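Local coordinates for protein 2-hydroxy-3-oxopropionate reductase (Polaromonas sp. JS666, PDB 4DLL) that probably catalyses the NAD(P)H-dependent reduction of 2-hydroxy-3-oxopropionate (tartronate semialdehyde) to D-glycerate, as a member of the 3-hydroxyisobutyrate dehydrogenase family, at residues M94-N97 and G98-Q102; T286-F289 and E290-A294; M204-G207 and I208-A212; F238-S241 and R242-L246. All blocks are in the same frame, centred on the assembly; numbering follows the deposited sequence.

How the interactions relate
Along the chain the order is interaction 1, interaction 3, interaction 4, interaction 2. Interaction 1 belongs to the nucleotide-binding domain, at the step from strand 90-93 of the mixed sheet into helix 98-107. The other three lie in the helical C-terminal domain. Interaction 3 sits on the long helix 194-222, between interaction 2 on helix 284-301 and interaction 4 at the start of helix 242-245. Its centre is about 10 Å from that of interaction 2 and 11 Å from that of interaction 4, and it touches both. Interaction 1 is about 25 Å from interaction 3, centre to centre. Interactions 2, 3 and 4 all meet the second subunit, so the helical domain carries dimer contacts.

Interaction 1. Residues M94-N97 and G98-Q102; sequences MLEN and GAVVQ
N97 caps the start of helix 98-107. Its OD1 accepts from V100 N at 3.0 Å. The N-H points almost straight at the oxygen (178°), and the donor lies nearly on the line of the side-chain C=O. CG sits between the backbone N and the carbonyl carbon (chi1 59°), which turns the amide over the first helical turn. The backbone O of N97 accepts from V101 N at 3.0 Å. One residue thus holds two N-H groups of the opening turn. A leucine here would probably leave V100 N without its capping acceptor and weaken the start of the helix.

The close-packed side is apolar. L95 is buried and lays its CD1 methyl against V101 CG2 at 3.8 Å. V101 also touches I126 and, on helix 128-140, H134. The other side is looser and more open. There E96 bends at chi2 (88°), and its OE1 comes only within 3.8 Å of V100 CG1. The carboxylate has a firmer partner in R62, a salt bridge through OE2. A sulfate ion is bound near the E96 side chain. L95 also touches the probable glycine-rich GxGxxG turn. A short loop from parallel strand 90-93 into an N-capped helix fits the beta-alpha connections of a Rossmann-type nucleotide-binding domain.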
loop_
_atom_site.group_PDB
_atom_site.type_symbol
_atom_site.label_atom_id
_atom_site.label_comp_id
_atom_site.label_asym_id
_atom_site.label_seq_id
_atom_site.Cartn_x
_atom_site.Cartn_y
_atom_site.Cartn_z
HETATM N N MSE A 94 0.202 10.987 -25.570
HETATM C CA MSE A 94 0.826 9.963 -24.757
HETATM C C MSE A 94 2.346 10.118 -24.873
HETATM O O MSE A 94 3.138 9.154 -24.961
HETATM C CB MSE A 94 0.331 8.603 -25.201
HETATM C CG MSE A 94 -1.160 8.433 -24.885
HETATM SE SE MSE A 94 -1.752 6.751 -25.552
HETATM C CE MSE A 94 -3.596 6.621 -24.854
ATOM N N LEU A 95 2.748 11.366 -24.882
ATOM C CA LEU A 95 4.125 11.706 -25.031
ATOM C C LEU A 95 4.865 11.588 -23.676
ATOM O O LEU A 95 4.255 11.332 -22.649
ATOM C CB LEU A 95 4.202 13.111 -25.615
ATOM C CG LEU A 95 3.490 13.228 -26.937
ATOM C CD1 LEU A 95 3.328 14.669 -27.327
ATOM C CD2 LEU A 95 4.286 12.489 -27.979
ATOM N N GLU A 96 6.185 11.775 -23.697
ATOM C CA GLU A 96 7.055 11.452 -22.551
ATOM C C GLU A 96 7.016 12.482 -21.439
ATOM O O GLU A 96 6.811 12.137 -20.271
ATOM C CB GLU A 96 8.531 11.321 -22.991
ATOM C CG GLU A 96 8.894 10.023 -23.718
ATOM C CD GLU A 96 8.665 10.089 -25.255
ATOM O OE1 GLU A 96 8.485 11.221 -25.785
ATOM O OE2 GLU A 96 8.671 9.001 -25.913
ATOM N N ASN A 97 7.262 13.733 -21.807
ATOM C CA ASN A 97 7.431 14.777 -20.837
ATOM C C ASN A 97 6.982 16.114 -21.396
ATOM O O ASN A 97 6.557 16.228 -22.568
ATOM C CB ASN A 97 8.904 14.871 -20.410
ATOM C CG ASN A 97 9.844 15.145 -21.585
ATOM O OD1 ASN A 97 9.641 16.082 -22.372
ATOM N ND2 ASN A 97 10.863 14.315 -21.713
ATOM N N GLY A 98 7.106 17.114 -20.526
ATOM C CA GLY A 98 6.733 18.496 -20.785
ATOM C C GLY A 98 7.317 19.156 -21.992
ATOM O O GLY A 98 6.567 19.827 -22.696
ATOM N N ALA A 99 8.638 18.973 -22.220
ATOM C CA ALA A 99 9.379 19.570 -23.367
ATOM C C ALA A 99 8.865 19.059 -24.701
ATOM O O ALA A 99 8.598 19.829 -25.635
ATOM C CB ALA A 99 10.890 19.267 -23.266
ATOM N N VAL A 100 8.776 17.730 -24.784
ATOM C CA VAL A 100 8.249 17.053 -25.977
ATOM C C VAL A 100 6.833 17.539 -26.254
ATOM O O VAL A 100 6.508 17.877 -27.399
ATOM C CB VAL A 100 8.305 15.484 -25.836
ATOM C CG1 VAL A 100 7.887 14.767 -27.129
ATOM C CG2 VAL A 100 9.700 15.019 -25.443
ATOM N N VAL A 101 6.002 17.609 -25.205
ATOM C CA VAL A 101 4.623 18.058 -25.402
ATOM C C VAL A 101 4.591 19.485 -25.960
ATOM O O VAL A 101 3.901 19.730 -26.938
ATOM C CB VAL A 101 3.724 17.887 -24.162
ATOM C CG1 VAL A 101 2.413 18.680 -24.343
ATOM C CG2 VAL A 101 3.377 16.451 -23.985
ATOM N N GLN A 102 5.378 20.392 -25.375
ATOM C CA GLN A 102 5.503 21.775 -25.821
ATOM C C GLN A 102 5.885 21.833 -27.292
ATOM O O GLN A 102 5.259 22.544 -28.069
ATOM C CB GLN A 102 6.551 22.486 -24.957
ATOM C CG GLN A 102 7.293 23.714 -25.618
ATOM C CD GLN A 102 6.855 25.066 -25.069
ATOM O OE1 GLN A 102 6.409 25.181 -23.915
ATOM N NE2 GLN A 102 7.006 26.110 -25.892
#

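Interaction 2. Residues T286-F289 and E290-A294; sequences TGLF and EQLYA
F289 and Y293, one turn apart on helix 284-301, carry the aromatic part of this contact. Y293 CE1 lies at the edge of the F289 ring, near its plane, 4.1 Å from CD2. L292 comes from a different direction and sets CD1 over one face of F289, 4.3 Å from CD2. The same CD1 methyl packs on L288 CG at 4.1 Å, so L292 bridges the leucine and the phenylalanine.

Four backbone hydrogen bonds form the polar part. The shortest runs from E290 N to T286 O, at 2.7 Å. The longest runs from Q291 N to G287 O, at 3.3 Å. Between them in length are L292 N to L288 O and Y293 N to F289 O. This i to i+4 ladder is that of a regular alpha-helix, here one whose faces meet helices 194-222 and 262-278 and the second subunit. Y293 CG is anti to the carbonyl carbon (chi1 -84°), which brings CD1 within 3.1 Å of F289 O. That oxygen lies at the edge of the tyrosine ring. The hydroxyl of Y293 is hydrogen-bonded to G207 O on helix 194-222. An alanine in place of Y293 would probably leave G207 O without this partner and open a gap beside the F289 edge.

The polar side chains find partners on other helices. E290 bends at chi2 (-90°) and forms a salt bridge to R270 through OE2. T286 OG1 is hydrogen-bonded to E215 of the second subunit, while L288 packs on L288 of that subunit.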
loop_
_atom_site.group_PDB
_atom_site.type_symbol
_atom_site.label_atom_id
_atom_site.label_comp_id
_atom_site.label_asym_id
_atom_site.label_seq_id
_atom_site.Cartn_x
_atom_site.Cartn_y
_atom_site.Cartn_z
ATOM N N THR A 286 8.997 11.632 0.831
ATOM C CA THR A 286 9.368 11.716 -0.554
ATOM C C THR A 286 10.808 12.227 -0.738
ATOM O O THR A 286 11.511 11.756 -1.627
ATOM C CB THR A 286 8.360 12.571 -1.301
ATOM O OG1 THR A 286 7.117 11.894 -1.308
ATOM C CG2 THR A 286 8.766 12.784 -2.745
ATOM N N GLY A 287 11.239 13.172 0.108
ATOM C CA GLY A 287 12.669 13.601 0.138
ATOM C C GLY A 287 13.622 12.423 0.348
ATOM O O GLY A 287 14.586 12.241 -0.393
ATOM N N LEU A 288 13.331 11.580 1.330
ATOM C CA LEU A 288 14.138 10.367 1.544
ATOM C C LEU A 288 14.078 9.481 0.323
ATOM O O LEU A 288 15.124 8.999 -0.159
ATOM C CB LEU A 288 13.680 9.589 2.783
ATOM C CG LEU A 288 14.208 8.166 2.975
ATOM C CD1 LEU A 288 15.733 8.186 3.130
ATOM C CD2 LEU A 288 13.568 7.502 4.180
ATOM N N PHE A 289 12.873 9.269 -0.211
ATOM C CA PHE A 289 12.754 8.401 -1.421
ATOM C C PHE A 289 13.371 8.915 -2.724
ATOM O O PHE A 289 13.890 8.128 -3.491
ATOM C CB PHE A 289 11.325 7.894 -1.630
ATOM C CG PHE A 289 11.021 6.761 -0.764
ATOM C CD1 PHE A 289 10.671 6.987 0.578
ATOM C CD2 PHE A 289 11.198 5.473 -1.216
ATOM C CE1 PHE A 289 10.432 5.984 1.416
ATOM C CE2 PHE A 289 10.956 4.457 -0.380
ATOM C CZ PHE A 289 10.545 4.698 0.957
ATOM N N GLU A 290 13.363 10.222 -2.956
ATOM C CA GLU A 290 14.118 10.756 -4.079
ATOM C C GLU A 290 15.609 10.370 -3.918
ATOM O O GLU A 290 16.218 9.841 -4.865
ATOM C CB GLU A 290 13.911 12.250 -4.180
ATOM C CG GLU A 290 14.579 12.907 -5.385
ATOM C CD GLU A 290 16.032 13.390 -5.108
ATOM O OE1 GLU A 290 16.389 13.650 -3.927
ATOM O OE2 GLU A 290 16.798 13.506 -6.097
ATOM N N GLN A 291 16.169 10.567 -2.716
ATOM C CA GLN A 291 17.602 10.245 -2.447
ATOM C C GLN A 291 17.858 8.792 -2.751
ATOM O O GLN A 291 18.820 8.450 -3.426
ATOM C CB GLN A 291 18.006 10.488 -0.990
ATOM C CG GLN A 291 18.074 11.926 -0.584
ATOM C CD GLN A 291 18.465 12.085 0.876
ATOM O OE1 GLN A 291 17.620 11.993 1.771
ATOM N NE2 GLN A 291 19.754 12.328 1.121
ATOM N N LEU A 292 16.984 7.926 -2.258
ATOM C CA LEU A 292 17.183 6.489 -2.456
ATOM C C LEU A 292 17.093 6.081 -3.906
ATOM O O LEU A 292 17.829 5.197 -4.354
ATOM C CB LEU A 292 16.194 5.684 -1.661
ATOM C CG LEU A 292 16.446 5.702 -0.179
ATOM C CD1 LEU A 292 15.182 5.113 0.456
ATOM C CD2 LEU A 292 17.735 4.920 0.198
ATOM N N TYR A 293 16.179 6.719 -4.633
ATOM C CA TYR A 293 16.065 6.432 -6.043
ATOM C C TYR A 293 17.248 7.032 -6.795
ATOM O O TYR A 293 17.744 6.421 -7.731
ATOM C CB TYR A 293 14.731 6.923 -6.611
ATOM C CG TYR A 293 13.602 5.944 -6.411
ATOM C CD1 TYR A 293 12.618 6.169 -5.454
ATOM C CD2 TYR A 293 13.529 4.784 -7.171
ATOM C CE1 TYR A 293 11.583 5.264 -5.270
ATOM C CE2 TYR A 293 12.485 3.855 -6.996
ATOM C CZ TYR A 293 11.523 4.115 -6.051
ATOM O OH TYR A 293 10.520 3.230 -5.864
ATOM N N ALA A 294 17.667 8.231 -6.383
ATOM C CA ALA A 294 18.821 8.910 -6.982
ATOM C C ALA A 294 20.045 8.030 -6.777
ATOM O O ALA A 294 20.816 7.837 -7.711
ATOM C CB ALA A 294 19.029 10.334 -6.385
#

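Interaction 3. Residues M204-G207 and I208-A212; sequences MIVG and ITIGA
I208 packs back against the turn before it on helix 194-222. Its CG1 and CD1 both lie close to M204 O, CG1 at 3.2 Å. With CG1 anti to the carbonyl carbon (chi1 -61°), the longer branch lies over M204 O. CD1 also approaches M204 CB, more loosely. M204 O takes the backbone N-H of I208. I208 also touches I285 and F289 of helix 284-301, and I208 of the second subunit.

G207 has no side chain, and much of its contact with I208 is simply that of neighbours in the chain. Helix 284-301 packs beside it.

V206 and I210 form the next pair. V206 CG1 rests against I210 CD1 at 3.8 Å, the two side chains slanting across each other. The V206 carbonyl O accepts a hydrogen bond from I210 N at 3.0 Å, and I210 CG1 folds back to 3.3 Å from V206 O. V206 touches F238 of the second subunit.

T209 is the polar member. Its OG1 donates to I205 O at 2.7 Å, while T209 N donates to the same oxygen at 3.0 Å. The two donors reach I205 O from opposite faces of its carbonyl plane. OG1 is anti to the carbonyl carbon (chi1 -55°), which carries the hydroxyl back over the preceding turn. The T209 hydroxyl thus has an acceptor within its own helix, which suits its buried position.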
loop_
_atom_site.group_PDB
_atom_site.type_symbol
_atom_site.label_atom_id
_atom_site.label_comp_id
_atom_site.label_asym_id
_atom_site.label_seq_id
_atom_site.Cartn_x
_atom_site.Cartn_y
_atom_site.Cartn_z
HETATM N N MSE A 204 4.188 9.229 -5.599
HETATM C CA MSE A 204 4.651 9.173 -4.189
HETATM C C MSE A 204 4.222 7.904 -3.462
HETATM O O MSE A 204 5.031 7.244 -2.843
HETATM C CB MSE A 204 4.054 10.352 -3.406
HETATM C CG MSE A 204 4.619 11.617 -3.839
HETATM SE SE MSE A 204 3.693 13.229 -3.209
HETATM C CE MSE A 204 3.818 14.017 -4.945
ATOM N N ILE A 205 2.926 7.596 -3.452
ATOM C CA ILE A 205 2.485 6.380 -2.743
ATOM C C ILE A 205 3.066 5.142 -3.392
ATOM O O ILE A 205 3.537 4.262 -2.721
ATOM C CB ILE A 205 0.916 6.234 -2.683
ATOM C CG1 ILE A 205 0.260 7.401 -1.941
ATOM C CG2 ILE A 205 0.517 4.859 -2.109
ATOM C CD1 ILE A 205 -1.312 7.197 -1.864
ATOM N N VAL A 206 3.116 5.077 -4.700
ATOM C CA VAL A 206 3.701 3.878 -5.295
ATOM C C VAL A 206 5.224 3.814 -4.963
ATOM O O VAL A 206 5.734 2.760 -4.569
ATOM C CB VAL A 206 3.394 3.756 -6.878
ATOM C CG1 VAL A 206 4.233 2.641 -7.583
ATOM C CG2 VAL A 206 1.942 3.556 -7.148
ATOM N N GLY A 207 5.926 4.920 -5.153
ATOM C CA GLY A 207 7.371 4.989 -4.927
ATOM C C GLY A 207 7.774 4.671 -3.503
ATOM O O GLY A 207 8.752 3.980 -3.279
ATOM N N ILE A 208 7.022 5.143 -2.526
ATOM C CA ILE A 208 7.318 4.794 -1.136
ATOM C C ILE A 208 6.927 3.332 -0.771
ATOM O O ILE A 208 7.671 2.658 -0.054
ATOM C CB ILE A 208 6.635 5.821 -0.193
ATOM C CG1 ILE A 208 7.161 7.255 -0.448
ATOM C CG2 ILE A 208 6.858 5.481 1.211
ATOM C CD1 ILE A 208 6.153 8.380 0.016
ATOM N N THR A 209 5.775 2.837 -1.258
ATOM C CA THR A 209 5.285 1.529 -0.907
ATOM C C THR A 209 6.201 0.441 -1.447
ATOM O O THR A 209 6.492 -0.531 -0.781
ATOM C CB THR A 209 3.863 1.302 -1.379
ATOM O OG1 THR A 209 3.041 2.352 -0.861
ATOM C CG2 THR A 209 3.379 -0.043 -0.821
ATOM N N ILE A 210 6.718 0.674 -2.632
ATOM C CA ILE A 210 7.775 -0.141 -3.172
ATOM C C ILE A 210 8.923 -0.344 -2.177
ATOM O O ILE A 210 9.310 -1.485 -1.912
ATOM C CB ILE A 210 8.253 0.469 -4.510
ATOM C CG1 ILE A 210 7.294 0.064 -5.609
ATOM C CG2 ILE A 210 9.589 -0.078 -4.951
ATOM C CD1 ILE A 210 7.555 0.892 -6.963
ATOM N N GLY A 211 9.456 0.738 -1.635
ATOM C CA GLY A 211 10.542 0.668 -0.658
ATOM C C GLY A 211 10.118 0.057 0.676
ATOM O O GLY A 211 10.846 -0.744 1.262
ATOM N N ALA A 212 8.931 0.400 1.154
ATOM C CA ALA A 212 8.414 -0.257 2.339
ATOM C C ALA A 212 8.336 -1.811 2.148
ATOM O O ALA A 212 8.558 -2.593 3.069
ATOM C CB ALA A 212 7.032 0.294 2.636
#

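Interaction 4. Residues F238-S241 and R242-L246; sequences FADS and RVLQL
S241 OG accepts from L244 N at 2.8 Å, in a nearly straight hydrogen bond (169°). The oxygen stands between the backbone N and the carbonyl carbon of its own residue (chi1 78°). From there it faces the amides at the helix start. The S241 backbone O accepts from Q245 N at 3.2 Å. Around the cap, L244 CB lies 3.6 Å from S241 OG. L244 CD2 is 3.7 Å from A239 O and reaches D240 OD1 at a similar distance.

S241 is thus the N-cap of helix 242-245, a short helix that follows a loop in the C-terminal helical domain. Its first turn leans on helix 194-222: S241 and V243 touch T209, and L244 touches V213. L244 also packs on K231 and I234 of helix 227-234, so it touches two helices.

D240 adds a weak hold from the loop side. Its OD1 takes a weak hydrogen bond from S241 N at 2.9 Å, and its OD2 a weak one from G236 N. CG is anti to the backbone N (chi1 -161°), which swings the carboxylate alongside the next backbone amide. Farther out, R242 bends at chi2 and chi3, and its NH1 is hydrogen-bonded to G236 O of the second subunit. S241 packs on S241 of that subunit, and V243 on its F238.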
loop_
_atom_site.group_PDB
_atom_site.type_symbol
_atom_site.label_atom_id
_atom_site.label_comp_id
_atom_site.label_asym_id
_atom_site.label_seq_id
_atom_site.Cartn_x
_atom_site.Cartn_y
_atom_site.Cartn_z
ATOM N N PHE A 238 -3.558 -5.897 6.997
ATOM C CA PHE A 238 -3.377 -4.463 6.906
ATOM C C PHE A 238 -2.187 -4.127 6.008
ATOM O O PHE A 238 -2.084 -3.002 5.516
ATOM C CB PHE A 238 -3.142 -3.851 8.297
ATOM C CG PHE A 238 -4.405 -3.663 9.128
ATOM C CD1 PHE A 238 -5.604 -4.270 8.766
ATOM C CD2 PHE A 238 -4.365 -2.900 10.278
ATOM C CE1 PHE A 238 -6.792 -4.072 9.549
ATOM C CE2 PHE A 238 -5.528 -2.702 11.066
ATOM C CZ PHE A 238 -6.743 -3.304 10.703
ATOM N N ALA A 239 -1.295 -5.081 5.782
ATOM C CA ALA A 239 -0.100 -4.771 4.983
ATOM C C ALA A 239 -0.374 -5.005 3.493
ATOM O O ALA A 239 0.519 -4.868 2.663
ATOM C CB ALA A 239 1.086 -5.578 5.426
ATOM N N ASP A 240 -1.597 -5.381 3.150
ATOM C CA ASP A 240 -1.819 -5.779 1.769
ATOM C C ASP A 240 -2.018 -4.559 0.877
ATOM O O ASP A 240 -2.581 -3.570 1.323
ATOM C CB ASP A 240 -3.025 -6.725 1.651
ATOM C CG ASP A 240 -3.011 -7.500 0.364
ATOM O OD1 ASP A 240 -1.961 -7.484 -0.383
ATOM O OD2 ASP A 240 -4.051 -8.132 0.118
ATOM N N SER A 241 -1.528 -4.633 -0.364
ATOM C CA SER A 241 -1.604 -3.518 -1.306
ATOM C C SER A 241 -1.459 -3.986 -2.766
ATOM O O SER A 241 -1.045 -5.122 -3.013
ATOM C CB SER A 241 -0.526 -2.517 -0.993
ATOM O OG SER A 241 0.729 -2.956 -1.489
ATOM N N ARG A 242 -1.796 -3.134 -3.741
ATOM C CA ARG A 242 -1.540 -3.465 -5.145
ATOM C C ARG A 242 -0.008 -3.534 -5.392
ATOM O O ARG A 242 0.445 -4.387 -6.143
ATOM C CB ARG A 242 -2.207 -2.438 -6.110
ATOM C CG ARG A 242 -2.192 -2.867 -7.629
ATOM C CD ARG A 242 -3.300 -3.956 -7.857
ATOM N NE ARG A 242 -4.531 -3.482 -7.202
ATOM C CZ ARG A 242 -5.403 -2.642 -7.788
ATOM N NH1 ARG A 242 -5.185 -2.243 -9.061
ATOM N NH2 ARG A 242 -6.492 -2.205 -7.117
ATOM N N VAL A 243 0.771 -2.717 -4.671
ATOM C CA VAL A 243 2.242 -2.775 -4.781
ATOM C C VAL A 243 2.832 -4.096 -4.248
ATOM O O VAL A 243 3.719 -4.696 -4.931
ATOM C CB VAL A 243 2.911 -1.558 -4.160
ATOM C CG1 VAL A 243 4.432 -1.815 -3.817
ATOM C CG2 VAL A 243 2.730 -0.363 -5.094
ATOM N N LEU A 244 2.340 -4.576 -3.086
ATOM C CA LEU A 244 2.801 -5.879 -2.587
ATOM C C LEU A 244 2.521 -6.993 -3.600
ATOM O O LEU A 244 3.419 -7.755 -3.928
ATOM C CB LEU A 244 2.172 -6.243 -1.230
ATOM C CG LEU A 244 2.395 -7.644 -0.634
ATOM C CD1 LEU A 244 3.900 -7.916 -0.418
ATOM C CD2 LEU A 244 1.631 -7.836 0.723
ATOM N N GLN A 245 1.283 -7.092 -4.083
ATOM C CA GLN A 245 0.921 -8.151 -5.029
ATOM C C GLN A 245 1.624 -8.024 -6.394
ATOM O O GLN A 245 1.935 -9.044 -7.013
ATOM C CB GLN A 245 -0.596 -8.209 -5.262
ATOM C CG GLN A 245 -1.428 -8.370 -3.937
ATOM C CD GLN A 245 -1.005 -9.641 -3.096
ATOM O OE1 GLN A 245 -0.704 -9.549 -1.883
ATOM N NE2 GLN A 245 -0.964 -10.800 -3.757
ATOM N N LEU A 246 1.837 -6.799 -6.902
ATOM C CA LEU A 246 2.441 -6.731 -8.230
ATOM C C LEU A 246 3.949 -6.724 -8.097
ATOM O O LEU A 246 4.569 -7.730 -8.346
ATOM C CB LEU A 246 1.932 -5.556 -9.065
ATOM C CG LEU A 246 2.460 -5.429 -10.514
ATOM C CD1 LEU A 246 1.607 -6.317 -11.524
ATOM C CD2 LEU A 246 2.489 -3.943 -10.955
#